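PDB 4G54: general Secretion Pathway Protein from Vibrio vulnificus, which probably binds peptidoglycan in the periplasm, as part of the EpsAB fusion protein of the type II secretion system. Local coordinates for residues A[19-24]-A[111-116]; A[28-33]-A[89-94]; A[44-49]-A[235-240]; A[156-161]-A[173-178]. All blocks are in the same frame, centred on the assembly; numbering follows the deposited sequence.

Interaction 1: A[19-24]-A[111-116]; sequences LGESAV and LTFTVS
Leu111 and Phe113 line the outermost strand, 110-114, of the antiparallel sheet in the GspA, peptidase C39-like domain, and here they meet Glu21, Ala23 and Val24 from the chain that leads into helix 30-40. No hydrogen bond joins the two segments, and their closest CA pair, Val24 and Leu111, is 7.6 Å apart, so side chains do the joining. Leu111 comes first. Its CG is anti to the carbonyl carbon (chi1 -49°), and the CD1 branch rests on the short 3-10 turn of 22-24: CD1 is 4.2 Å from Ala23 CB and 4.0 Å from Val24 CA. Two residues on, Phe113 reaches the same segment with the far end of its ring. Its CZ atom meets Val24 CG1 at 3.7 Å, the two side chains approaching tip to tip. Glu21 crosses the ring obliquely, with CG 3.9 Å from Phe113 CE1 and OE1 3.7 Å from Phe113 CZ. The Glu21 chain bends at chi2 (91°), which lays its CD beside the ring, and the carboxylate plane stands 69° from the ring plane. Phe113 is buried further by Val102 and Leu104 of the adjoining strand and by Leu121 of the helix that follows. Thr114 closes the strand as the N-cap of helix 115-121, its side chain capping a backbone N in the first turn. Gln117 then ties both segments together: its OE1 accepts from Thr114 N, while its NE2 hydrogen-bonds Glu21 OE2.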
loop_
_atom_site.group_PDB
_atom_site.type_symbol
_atom_site.label_atom_id
_atom_site.label_comp_id
_atom_site.label_asym_id
_atom_site.label_seq_id
_atom_site.Cartn_x
_atom_site.Cartn_y
_atom_site.Cartn_z
ATOM N N LEU A 19 -23.225 -16.260 -4.193
ATOM C CA LEU A 19 -23.657 -17.031 -3.023
ATOM C C LEU A 19 -24.762 -16.206 -2.352
ATOM O O LEU A 19 -25.744 -15.854 -3.042
ATOM C CB LEU A 19 -22.501 -17.416 -2.097
ATOM C CG LEU A 19 -21.892 -18.777 -2.400
ATOM C CD1 LEU A 19 -20.516 -18.669 -3.075
ATOM C CD2 LEU A 19 -21.799 -19.611 -1.090
ATOM N N GLY A 20 -24.631 -15.877 -1.060
ATOM C CA GLY A 20 -25.634 -15.000 -0.409
ATOM C C GLY A 20 -25.323 -13.501 -0.358
ATOM O O GLY A 20 -26.162 -12.702 0.053
ATOM N N GLU A 21 -24.124 -13.086 -0.770
ATOM C CA GLU A 21 -23.755 -11.679 -0.547
ATOM C C GLU A 21 -23.539 -10.816 -1.816
ATOM O O GLU A 21 -22.403 -10.440 -2.168
ATOM C CB GLU A 21 -22.590 -11.553 0.469
ATOM C CG GLU A 21 -22.839 -12.197 1.877
ATOM C CD GLU A 21 -22.368 -13.636 1.932
ATOM O OE1 GLU A 21 -21.581 -13.997 1.037
ATOM O OE2 GLU A 21 -22.768 -14.406 2.843
ATOM N N SER A 22 -24.646 -10.473 -2.482
ATOM C CA SER A 22 -24.561 -9.583 -3.656
ATOM C C SER A 22 -24.010 -8.143 -3.321
ATOM O O SER A 22 -23.459 -7.485 -4.192
ATOM C CB SER A 22 -25.879 -9.571 -4.474
ATOM O OG SER A 22 -26.885 -8.748 -3.892
ATOM N N ALA A 23 -24.172 -7.675 -2.076
ATOM C CA ALA A 23 -23.627 -6.358 -1.664
ATOM C C ALA A 23 -22.109 -6.288 -1.850
ATOM O O ALA A 23 -21.592 -5.181 -2.099
ATOM C CB ALA A 23 -23.941 -6.070 -0.231
ATOM N N VAL A 24 -21.406 -7.419 -1.694
ATOM C CA VAL A 24 -19.931 -7.370 -1.772
ATOM C C VAL A 24 -19.463 -7.088 -3.135
ATOM O O VAL A 24 -18.305 -6.640 -3.302
ATOM C CB VAL A 24 -19.198 -8.702 -1.479
ATOM C CG1 VAL A 24 -18.076 -8.486 -0.450
ATOM C CG2 VAL A 24 -20.092 -9.845 -1.230
ATOM N N LEU A 111 -18.538 -3.963 5.209
ATOM C CA LEU A 111 -18.942 -5.358 5.535
ATOM C C LEU A 111 -17.845 -6.165 6.244
ATOM O O LEU A 111 -16.661 -5.972 6.011
ATOM C CB LEU A 111 -19.262 -6.164 4.247
ATOM C CG LEU A 111 -20.207 -5.426 3.297
ATOM C CD1 LEU A 111 -20.439 -6.208 2.008
ATOM C CD2 LEU A 111 -21.492 -5.076 3.971
ATOM N N THR A 112 -18.266 -7.098 7.107
ATOM C CA THR A 112 -17.330 -8.021 7.727
ATOM C C THR A 112 -17.634 -9.409 7.188
ATOM O O THR A 112 -18.795 -9.847 7.249
ATOM C CB THR A 112 -17.464 -7.999 9.259
ATOM O OG1 THR A 112 -17.028 -6.705 9.696
ATOM C CG2 THR A 112 -16.515 -9.003 9.897
ATOM N N PHE A 113 -16.619 -10.095 6.706
ATOM C CA PHE A 113 -16.783 -11.477 6.203
ATOM C C PHE A 113 -15.970 -12.366 7.079
ATOM O O PHE A 113 -14.837 -12.035 7.447
ATOM C CB PHE A 113 -16.158 -11.515 4.803
ATOM C CG PHE A 113 -17.150 -11.522 3.677
ATOM C CD1 PHE A 113 -18.397 -10.964 3.796
ATOM C CD2 PHE A 113 -16.728 -12.003 2.437
ATOM C CE1 PHE A 113 -19.271 -10.953 2.712
ATOM C CE2 PHE A 113 -17.599 -12.002 1.361
ATOM C CZ PHE A 113 -18.891 -11.516 1.548
ATOM N N THR A 114 -16.499 -13.585 7.337
ATOM C CA THR A 114 -15.689 -14.622 7.959
ATOM C C THR A 114 -14.697 -15.197 6.924
ATOM O O THR A 114 -14.814 -14.940 5.727
ATOM C CB THR A 114 -16.583 -15.784 8.415
ATOM O OG1 THR A 114 -17.195 -16.381 7.267
ATOM C CG2 THR A 114 -17.697 -15.289 9.326
ATOM N N VAL A 115 -13.731 -15.978 7.387
ATOM C CA VAL A 115 -12.802 -16.670 6.467
ATOM C C VAL A 115 -13.608 -17.508 5.459
ATOM O O VAL A 115 -13.354 -17.490 4.253
ATOM C CB VAL A 115 -11.882 -17.628 7.222
ATOM C CG1 VAL A 115 -10.870 -18.257 6.250
ATOM C CG2 VAL A 115 -11.112 -16.861 8.168
ATOM N N SER A 116 -14.582 -18.268 5.974
ATOM C CA SER A 116 -15.396 -19.077 5.079
ATOM C C SER A 116 -16.062 -18.242 3.978
ATOM O O SER A 116 -16.009 -18.594 2.806
ATOM C CB SER A 116 -16.420 -19.859 5.878
ATOM O OG SER A 116 -17.176 -20.661 5.029
#

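Interaction 2: A[28-33]-A[89-94]; sequences TTRAQG and RAYVVL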
loop_
_atom_site.group_PDB
_atom_site.type_symbol
_atom_site.label_atom_id
_atom_site.label_comp_id
_atom_site.label_asym_id
_atom_site.label_seq_id
_atom_site.Cartn_x
_atom_site.Cartn_y
_atom_site.Cartn_z
ATOM N N THR A 28 -17.673 -3.377 -10.234
ATOM C CA THR A 28 -17.584 -4.433 -11.233
ATOM C C THR A 28 -16.375 -4.366 -12.157
ATOM O O THR A 28 -16.180 -5.260 -12.977
ATOM C CB THR A 28 -18.879 -4.442 -12.107
ATOM O OG1 THR A 28 -18.962 -3.169 -12.746
ATOM C CG2 THR A 28 -20.083 -4.605 -11.219
ATOM N N THR A 29 -15.534 -3.345 -11.997
ATOM C CA THR A 29 -14.299 -3.266 -12.752
ATOM C C THR A 29 -13.188 -2.936 -11.827
ATOM O O THR A 29 -13.410 -2.316 -10.750
ATOM C CB THR A 29 -14.298 -2.174 -13.836
ATOM O OG1 THR A 29 -14.322 -0.878 -13.226
ATOM C CG2 THR A 29 -15.506 -2.292 -14.745
ATOM N N ARG A 30 -11.989 -3.327 -12.268
ATOM C CA ARG A 30 -10.787 -3.082 -11.467
ATOM C C ARG A 30 -10.590 -1.569 -11.313
ATOM O O ARG A 30 -10.215 -1.115 -10.259
ATOM C CB ARG A 30 -9.591 -3.761 -12.075
ATOM C CG ARG A 30 -8.406 -3.745 -11.066
ATOM C CD ARG A 30 -7.055 -4.250 -11.584
ATOM N NE ARG A 30 -7.121 -5.347 -12.535
ATOM C CZ ARG A 30 -7.127 -6.617 -12.214
ATOM N NH1 ARG A 30 -7.028 -7.000 -10.939
ATOM N NH2 ARG A 30 -7.210 -7.556 -13.200
ATOM N N ALA A 31 -10.846 -0.804 -12.370
ATOM C CA ALA A 31 -10.638 0.639 -12.302
ATOM C C ALA A 31 -11.576 1.246 -11.259
ATOM O O ALA A 31 -11.156 2.113 -10.516
ATOM C CB ALA A 31 -10.899 1.256 -13.680
ATOM N N GLN A 32 -12.808 0.788 -11.173
ATOM C CA GLN A 32 -13.725 1.257 -10.152
ATOM C C GLN A 32 -13.182 0.947 -8.740
ATOM O O GLN A 32 -13.159 1.822 -7.821
ATOM C CB GLN A 32 -15.092 0.538 -10.325
ATOM C CG GLN A 32 -16.129 1.139 -9.560
ATOM C CD GLN A 32 -17.438 0.521 -9.884
ATOM O OE1 GLN A 32 -17.536 -0.385 -10.769
ATOM N NE2 GLN A 32 -18.476 0.988 -9.182
ATOM N N GLY A 33 -12.721 -0.299 -8.562
ATOM C CA GLY A 33 -12.096 -0.667 -7.269
ATOM C C GLY A 33 -10.894 0.138 -6.921
ATOM O O GLY A 33 -10.695 0.484 -5.754
ATOM N N ARG A 89 -16.874 -11.386 -12.307
ATOM C CA ARG A 89 -15.870 -10.777 -11.384
ATOM C C ARG A 89 -16.442 -9.535 -10.704
ATOM O O ARG A 89 -17.298 -8.815 -11.264
ATOM C CB ARG A 89 -14.517 -10.424 -12.069
ATOM C CG ARG A 89 -13.737 -11.682 -12.512
ATOM C CD ARG A 89 -12.867 -11.427 -13.724
ATOM N NE ARG A 89 -11.795 -10.504 -13.385
ATOM C CZ ARG A 89 -10.577 -10.844 -12.939
ATOM N NH1 ARG A 89 -10.239 -12.132 -12.789
ATOM N NH2 ARG A 89 -9.687 -9.862 -12.650
ATOM N N ALA A 90 -15.952 -9.281 -9.510
ATOM C CA ALA A 90 -16.259 -8.077 -8.757
ATOM C C ALA A 90 -15.073 -7.777 -7.893
ATOM O O ALA A 90 -14.103 -8.588 -7.804
ATOM C CB ALA A 90 -17.491 -8.239 -7.880
ATOM N N TYR A 91 -15.041 -6.571 -7.346
ATOM C CA TYR A 91 -13.787 -6.073 -6.729
ATOM C C TYR A 91 -14.207 -5.397 -5.417
ATOM O O TYR A 91 -15.152 -4.658 -5.400
ATOM C CB TYR A 91 -13.125 -5.009 -7.659
ATOM C CG TYR A 91 -12.665 -5.644 -8.944
ATOM C CD1 TYR A 91 -13.530 -5.754 -10.057
ATOM C CD2 TYR A 91 -11.369 -6.204 -9.020
ATOM C CE1 TYR A 91 -13.113 -6.401 -11.197
ATOM C CE2 TYR A 91 -10.907 -6.850 -10.200
ATOM C CZ TYR A 91 -11.797 -6.931 -11.297
ATOM O OH TYR A 91 -11.440 -7.535 -12.464
ATOM N N VAL A 92 -13.484 -5.677 -4.330
ATOM C CA VAL A 92 -13.832 -5.089 -3.030
ATOM C C VAL A 92 -12.527 -4.709 -2.303
ATOM O O VAL A 92 -11.492 -5.323 -2.526
ATOM C CB VAL A 92 -14.699 -6.094 -2.195
ATOM C CG1 VAL A 92 -13.889 -7.341 -1.736
ATOM C CG2 VAL A 92 -15.317 -5.410 -1.064
ATOM N N VAL A 93 -12.554 -3.607 -1.565
ATOM C CA VAL A 93 -11.380 -3.202 -0.812
ATOM C C VAL A 93 -11.274 -3.972 0.461
ATOM O O VAL A 93 -12.231 -4.036 1.249
ATOM C CB VAL A 93 -11.354 -1.670 -0.560
ATOM C CG1 VAL A 93 -10.256 -1.305 0.451
ATOM C CG2 VAL A 93 -11.155 -0.942 -1.917
ATOM N N LEU A 94 -10.088 -4.565 0.697
ATOM C CA LEU A 94 -9.804 -5.170 2.020
ATOM C C LEU A 94 -9.158 -4.087 2.841
ATOM O O LEU A 94 -8.065 -3.588 2.526
ATOM C CB LEU A 94 -8.818 -6.362 1.842
ATOM C CG LEU A 94 -8.298 -6.971 3.160
ATOM C CD1 LEU A 94 -9.375 -7.696 3.847
ATOM C CD2 LEU A 94 -7.155 -7.960 2.823
HETATM O O HOH W 1 -16.737 -7.623 -13.913
HETATM O O HOH W 2 -11.916 -5.117 -14.653
#
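Tyr91 packs its ring under the first turn of helix 30-40, close to Thr29 and Arg30, in a helix-on-sheet contact between that helix and strand 88-97, one of the inner strands of the antiparallel sheet. No direct hydrogen bond crosses from one segment to the other. Arg30 N lies over one face of the ring, toward its rim, 3.4 Å from Tyr91 CE1. Arg30 CB makes a CH-pi contact on the ring, 4.2 Å from its centroid and 24° off the normal, while Thr28 O sits at the ring edge. The phenol oxygen is gripped from its own strand: Arg89 turns side-on and gives both NE (3.1 Å) and NH2 (2.9 Å) to Tyr91 OH, which lies slightly out of the guanidinium plane. Arg89 gets there through a bend at chi3 (67°), which turns NE back toward the ring's end. Water joins the segments twice. One molecule donates to Thr28 O and to Arg89 O; another accepts from Arg30 N at 3.0 Å and also touches Tyr91 OH. The two arginine tips come close, with Arg30 NH2 3.4 Å from Arg89 NH2, but both guanidinium groups form salt bridges to Glu125 OE2, which would offset the repulsion. Thr29 is the N-cap, its OG1 accepting from Gln32 N at 3.0 Å. Thr127 OG1 is a further partner of Arg30 NH1. Thr82 of strand 79-85 lies against Arg30, Arg89 and Tyr91, while Val93 carries the contact on to Leu37 and Leu40 farther along helix 30-40.

Interaction 3: A[44-49]-A[235-240]; sequences RATRID and LLRTYP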
loop_
_atom_site.group_PDB
_atom_site.type_symbol
_atom_site.label_atom_id
_atom_site.label_comp_id
_atom_site.label_asym_id
_atom_site.label_seq_id
_atom_site.Cartn_x
_atom_site.Cartn_y
_atom_site.Cartn_z
ATOM N N ARG A 44 -7.524 11.626 -5.057
ATOM C CA ARG A 44 -8.409 11.588 -6.175
ATOM C C ARG A 44 -7.620 11.054 -7.406
ATOM O O ARG A 44 -6.697 11.699 -7.943
ATOM C CB ARG A 44 -9.057 13.004 -6.338
ATOM C CG ARG A 44 -10.023 13.193 -7.499
ATOM C CD ARG A 44 -10.427 14.688 -7.541
ATOM N NE ARG A 44 -9.248 15.594 -7.466
ATOM C CZ ARG A 44 -9.037 16.510 -6.513
ATOM N NH1 ARG A 44 -9.931 16.679 -5.544
ATOM N NH2 ARG A 44 -7.941 17.270 -6.536
ATOM N N ALA A 45 -8.018 9.906 -7.896
ATOM C CA ALA A 45 -7.303 9.250 -9.010
ATOM C C ALA A 45 -7.984 9.553 -10.325
ATOM O O ALA A 45 -9.218 9.602 -10.383
ATOM C CB ALA A 45 -7.308 7.759 -8.768
ATOM N N THR A 46 -7.189 9.712 -11.385
ATOM C CA THR A 46 -7.749 9.867 -12.702
ATOM C C THR A 46 -7.953 8.551 -13.417
ATOM O O THR A 46 -7.485 7.517 -12.984
ATOM C CB THR A 46 -6.859 10.815 -13.624
ATOM O OG1 THR A 46 -5.770 10.026 -14.070
ATOM C CG2 THR A 46 -6.335 12.087 -12.877
ATOM N N ARG A 47 -8.618 8.604 -14.578
ATOM C CA ARG A 47 -8.766 7.408 -15.386
ATOM C C ARG A 47 -7.403 6.756 -15.750
ATOM O O ARG A 47 -7.324 5.505 -15.985
ATOM C CB ARG A 47 -9.597 7.724 -16.622
ATOM C CG ARG A 47 -10.551 6.649 -16.954
ATOM C CD ARG A 47 -10.910 6.810 -18.455
ATOM N NE ARG A 47 -12.219 7.356 -18.836
ATOM C CZ ARG A 47 -13.261 7.658 -18.059
ATOM N NH1 ARG A 47 -13.234 7.514 -16.743
ATOM N NH2 ARG A 47 -14.356 8.132 -18.641
ATOM N N ILE A 48 -6.358 7.574 -15.927
ATOM C CA ILE A 48 -5.030 6.998 -16.245
ATOM C C ILE A 48 -4.478 6.208 -15.049
ATOM O O ILE A 48 -3.935 5.050 -15.220
ATOM C CB ILE A 48 -4.102 8.089 -16.710
ATOM C CG1 ILE A 48 -4.564 8.593 -18.057
ATOM C CG2 ILE A 48 -2.721 7.598 -16.885
ATOM C CD1 ILE A 48 -4.538 7.496 -19.131
ATOM N N ASP A 49 -4.699 6.735 -13.832
ATOM C CA ASP A 49 -4.179 6.101 -12.678
ATOM C C ASP A 49 -4.831 4.776 -12.429
ATOM O O ASP A 49 -4.201 3.840 -11.898
ATOM C CB ASP A 49 -4.452 7.010 -11.459
ATOM C CG ASP A 49 -3.730 8.328 -11.597
ATOM O OD1 ASP A 49 -2.455 8.349 -11.735
ATOM O OD2 ASP A 49 -4.406 9.365 -11.536
ATOM N N LEU A 235 -3.003 13.383 -6.777
ATOM C CA LEU A 235 -1.802 12.600 -6.594
ATOM C C LEU A 235 -0.473 13.362 -6.740
ATOM O O LEU A 235 -0.388 14.357 -7.484
ATOM C CB LEU A 235 -1.861 11.380 -7.584
ATOM C CG LEU A 235 -2.815 10.228 -7.211
ATOM C CD1 LEU A 235 -3.007 9.331 -8.437
ATOM C CD2 LEU A 235 -2.079 9.437 -6.081
ATOM N N LEU A 236 0.566 12.908 -6.019
ATOM C CA LEU A 236 1.905 13.452 -6.150
ATOM C C LEU A 236 2.574 12.852 -7.378
ATOM O O LEU A 236 2.682 11.577 -7.470
ATOM C CB LEU A 236 2.710 13.017 -4.936
ATOM C CG LEU A 236 3.999 13.728 -4.628
ATOM C CD1 LEU A 236 3.935 15.251 -4.793
ATOM C CD2 LEU A 236 4.065 13.325 -3.110
ATOM N N ARG A 237 3.020 13.697 -8.282
ATOM C CA ARG A 237 3.605 13.214 -9.516
ATOM C C ARG A 237 5.027 13.713 -9.791
ATOM O O ARG A 237 5.426 13.797 -10.909
ATOM C CB ARG A 237 2.669 13.479 -10.663
ATOM C CG ARG A 237 1.320 12.806 -10.492
ATOM C CD ARG A 237 0.413 13.190 -11.584
ATOM N NE ARG A 237 -1.005 13.073 -11.292
ATOM C CZ ARG A 237 -1.652 11.905 -11.440
ATOM N NH1 ARG A 237 -1.005 10.821 -11.906
ATOM N NH2 ARG A 237 -2.932 11.807 -11.157
ATOM N N THR A 238 5.765 13.997 -8.716
ATOM C CA THR A 238 7.176 14.273 -8.854
ATOM C C THR A 238 7.820 13.369 -7.778
ATOM O O THR A 238 7.168 13.047 -6.745
ATOM C CB THR A 238 7.534 15.787 -8.575
ATOM O OG1 THR A 238 7.073 16.038 -7.268
ATOM C CG2 THR A 238 6.817 16.676 -9.545
ATOM N N TYR A 239 9.049 12.960 -8.092
ATOM C CA TYR A 239 9.881 12.103 -7.197
ATOM C C TYR A 239 10.930 12.995 -6.524
ATOM O O TYR A 239 11.447 13.913 -7.185
ATOM C CB TYR A 239 10.648 11.103 -8.095
ATOM C CG TYR A 239 9.802 10.018 -8.671
ATOM C CD1 TYR A 239 9.221 9.047 -7.833
ATOM C CD2 TYR A 239 9.608 9.922 -10.079
ATOM C CE1 TYR A 239 8.445 7.999 -8.333
ATOM C CE2 TYR A 239 8.795 8.827 -10.620
ATOM C CZ TYR A 239 8.207 7.881 -9.711
ATOM O OH TYR A 239 7.360 6.839 -10.164
ATOM N N PRO A 240 11.366 12.672 -5.305
ATOM C CA PRO A 240 12.454 13.460 -4.655
ATOM C C PRO A 240 13.785 13.145 -5.290
ATOM O O PRO A 240 14.022 11.928 -5.633
ATOM C CB PRO A 240 12.420 13.038 -3.197
ATOM C CG PRO A 240 11.712 11.688 -3.187
ATOM C CD PRO A 240 10.799 11.630 -4.428
HETATM O O HOH W 3 -4.763 12.954 -9.047
#
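Asp49 and Arg237 form a salt bridge just beyond the two-stranded parallel sheet 43-44/233-234, where the chain's late segment 235-240 lies beside a loop of the peptidase C39-like domain. The ionic part is an end-on, two-nitrogen grip. Arg237 NH1 binds Asp49 OD1 and Arg237 NH2 binds Asp49 OD2, both at 2.9 Å and nearly straight, each oxygen using its syn lone pair. The carboxylate and guanidinium planes are 18° apart, almost coplanar. Asp49 OD2 takes more: Thr46 N donates to its anti lone pair at 2.8 Å, and Thr46 OG1 donates from above the carboxylate plane. Three donors on one oxygen, with Thr57 OG1 on Asp49 OD1, should stabilise the negative charge and fix the rotation of the group. Arg237 NH1 has a second partner in Thr57 O. Among the solvent contacts, a single water bridges the backbones, donating to Arg44 O at 2.6 Å and accepting from Leu235 N, with a weak bond from Arg237 NH2. The apolar contacts centre on Leu235. Tyr38 of helix 30-40 touches Ala45, Asp49 and Leu235. Leu235 CB lies over a face of the Arg237 guanidinium, toward the rim, and Leu235 CD1 meets the carboxylate tip to tip, 3.4 Å from Asp49 CG.

Interaction 4: A[156-161]-A[173-178]; sequences KALNDE and MQRVEW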
loop_
_atom_site.group_PDB
_atom_site.type_symbol
_atom_site.label_atom_id
_atom_site.label_comp_id
_atom_site.label_asym_id
_atom_site.label_seq_id
_atom_site.Cartn_x
_atom_site.Cartn_y
_atom_site.Cartn_z
ATOM N N LYS A 156 10.495 4.968 10.338
ATOM C CA LYS A 156 9.149 4.445 10.511
ATOM C C LYS A 156 9.178 2.885 10.559
ATOM O O LYS A 156 8.416 2.246 11.361
ATOM C CB LYS A 156 8.253 4.907 9.325
ATOM C CG LYS A 156 6.786 4.516 9.464
ATOM C CD LYS A 156 5.932 5.612 10.157
ATOM C CE LYS A 156 5.245 6.565 9.146
ATOM N NZ LYS A 156 3.781 6.331 8.801
ATOM N N ALA A 157 9.951 2.233 9.694
ATOM C CA ALA A 157 10.003 0.817 9.674
ATOM C C ALA A 157 10.649 0.232 10.911
ATOM O O ALA A 157 10.139 -0.768 11.473
ATOM C CB ALA A 157 10.752 0.376 8.470
ATOM N N LEU A 158 11.680 0.914 11.393
ATOM C CA LEU A 158 12.411 0.427 12.554
ATOM C C LEU A 158 11.776 0.856 13.867
ATOM O O LEU A 158 12.228 0.451 14.948
ATOM C CB LEU A 158 13.889 0.895 12.527
ATOM C CG LEU A 158 14.666 0.390 11.298
ATOM C CD1 LEU A 158 16.083 0.942 11.450
ATOM C CD2 LEU A 158 14.779 -1.148 11.248
ATOM N N ASN A 159 10.733 1.707 13.778
ATOM C CA ASN A 159 10.091 2.253 14.958
ATOM C C ASN A 159 11.054 2.981 15.869
ATOM O O ASN A 159 11.008 2.792 17.153
ATOM C CB ASN A 159 9.273 1.213 15.687
ATOM C CG ASN A 159 7.948 1.740 15.965
ATOM O OD1 ASN A 159 6.998 1.426 15.215
ATOM N ND2 ASN A 159 7.861 2.684 16.908
ATOM N N ASP A 160 11.878 3.835 15.245
ATOM C CA ASP A 160 12.817 4.605 16.096
ATOM C C ASP A 160 12.970 6.006 15.521
ATOM O O ASP A 160 12.009 6.523 14.860
ATOM C CB ASP A 160 14.148 3.842 16.204
ATOM C CG ASP A 160 14.795 3.647 14.886
ATOM O OD1 ASP A 160 14.312 4.190 13.859
ATOM O OD2 ASP A 160 15.819 2.897 14.868
ATOM N N GLU A 161 14.078 6.686 15.793
ATOM C CA GLU A 161 14.151 8.126 15.410
ATOM C C GLU A 161 14.949 8.336 14.155
ATOM O O GLU A 161 15.960 7.676 13.929
ATOM C CB GLU A 161 14.813 8.901 16.586
ATOM C CG GLU A 161 13.964 8.811 17.876
ATOM C CD GLU A 161 12.647 9.534 17.686
ATOM O OE1 GLU A 161 12.668 10.616 17.070
ATOM O OE2 GLU A 161 11.563 9.017 18.076
ATOM N N MET A 173 24.055 4.614 6.601
ATOM C CA MET A 173 24.450 3.314 6.036
ATOM C C MET A 173 24.257 2.173 7.097
ATOM O O MET A 173 23.740 1.085 6.725
ATOM C CB MET A 173 25.908 3.382 5.531
ATOM C CG MET A 173 26.238 2.147 4.743
ATOM S SD MET A 173 27.916 2.413 3.990
ATOM C CE MET A 173 28.109 0.749 3.282
ATOM N N GLN A 174 24.653 2.429 8.350
ATOM C CA GLN A 174 24.465 1.400 9.416
ATOM C C GLN A 174 22.970 1.157 9.589
ATOM O O GLN A 174 22.580 0.021 9.896
ATOM C CB GLN A 174 25.110 1.944 10.713
ATOM C CG GLN A 174 26.609 1.973 10.534
ATOM C CD GLN A 174 27.288 1.093 11.557
ATOM O OE1 GLN A 174 27.599 -0.083 11.316
ATOM N NE2 GLN A 174 27.421 1.639 12.758
ATOM N N ARG A 175 22.132 2.166 9.403
ATOM C CA ARG A 175 20.663 1.957 9.570
ATOM C C ARG A 175 20.056 1.188 8.414
ATOM O O ARG A 175 19.218 0.330 8.622
ATOM C CB ARG A 175 19.913 3.302 9.710
ATOM C CG ARG A 175 20.329 3.900 11.100
ATOM C CD ARG A 175 19.708 5.330 11.296
ATOM N NE ARG A 175 18.229 5.325 11.211
ATOM C CZ ARG A 175 17.413 4.743 12.103
ATOM N NH1 ARG A 175 17.836 4.099 13.211
ATOM N NH2 ARG A 175 16.086 4.825 11.843
ATOM N N VAL A 176 20.544 1.456 7.196
ATOM C CA VAL A 176 20.178 0.569 6.069
ATOM C C VAL A 176 20.555 -0.895 6.350
ATOM O O VAL A 176 19.731 -1.819 6.137
ATOM C CB VAL A 176 20.819 1.045 4.771
ATOM C CG1 VAL A 176 20.565 0.067 3.593
ATOM C CG2 VAL A 176 20.165 2.389 4.416
ATOM N N GLU A 177 21.802 -1.103 6.835
ATOM C CA GLU A 177 22.155 -2.473 7.174
ATOM C C GLU A 177 21.278 -3.116 8.237
ATOM O O GLU A 177 20.995 -4.332 8.166
ATOM C CB GLU A 177 23.654 -2.486 7.655
ATOM C CG GLU A 177 24.643 -2.093 6.565
ATOM C CD GLU A 177 26.012 -1.643 7.070
ATOM O OE1 GLU A 177 26.376 -1.890 8.255
ATOM O OE2 GLU A 177 26.817 -1.065 6.257
ATOM N N TRP A 178 20.874 -2.327 9.250
ATOM C CA TRP A 178 20.016 -2.883 10.302
ATOM C C TRP A 178 18.690 -3.292 9.723
ATOM O O TRP A 178 18.176 -4.354 10.055
ATOM C CB TRP A 178 19.840 -1.762 11.368
ATOM C CG TRP A 178 19.327 -2.258 12.699
ATOM C CD1 TRP A 178 18.000 -2.480 13.087
ATOM C CD2 TRP A 178 20.139 -2.576 13.827
ATOM N NE1 TRP A 178 17.969 -2.912 14.430
ATOM C CE2 TRP A 178 19.273 -3.016 14.883
ATOM C CE3 TRP A 178 21.551 -2.576 14.011
ATOM C CZ2 TRP A 178 19.763 -3.385 16.124
ATOM C CZ3 TRP A 178 22.048 -2.989 15.301
ATOM C CH2 TRP A 178 21.146 -3.397 16.278
#
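Leu158 and Trp178 are the nearest backbone pair, with CA atoms 8.6 Å apart, where the end of helix 145-158 faces helix 170-182. Helix 145-158 closes in a Schellman motif with Asn159, at positive phi, as its C-prime residue, and the turn carries Asp160 round to face Arg175. That pair is the polar centre: Arg175 NH2 binds Asp160 OD1 at 2.8 Å and Arg175 NH1 binds Asp160 OD2 at 2.9 Å, an end-on salt bridge. Both oxygens lie in the guanidinium plane, yet the carboxylate is turned 42° from it, and NH1 meets OD2 from above the carboxylate plane. A bend at chi3 (58°) swings Arg175 NE round. Its guanidinium is sandwiched: Glu161 O lies over one face, 3.5 Å from NH2, and Leu158 CD1 over the opposite one, 3.9 Å from NH2. The other branch of the leucine, CD2, touches the edge of the Trp178 indole at CD1, also 3.9 Å away. Ala155 and Leu163 flank the arginine. This surface contact joins two helices of the putative peptidoglycan-binding domain, a small helical fold, by a salt bridge and by Leu158, which touches both Arg175 and Trp178.

Interactions 1 and 2 both pack on the same antiparallel sheet: their centres are 14 Å apart and they touch where Val24 O packs on Val92 CB at 3.8 Å, with interaction 2 nested inside the chain loop closed by interaction 1. Interaction 3 crosses both along the sequence; it comes to about 6 Å, nearest atoms, from interaction 2 without touching, and helix 30-40 serves both. Interaction 4 lies in the putative peptidoglycan-binding domain, on the opposite side of the chain's centre from interactions 1 and 2, its centre about 40 Å from that of interaction 1. Interaction 3, whose loop encloses it, brings the late segment 235-240 back to the peptidase C39-like domain.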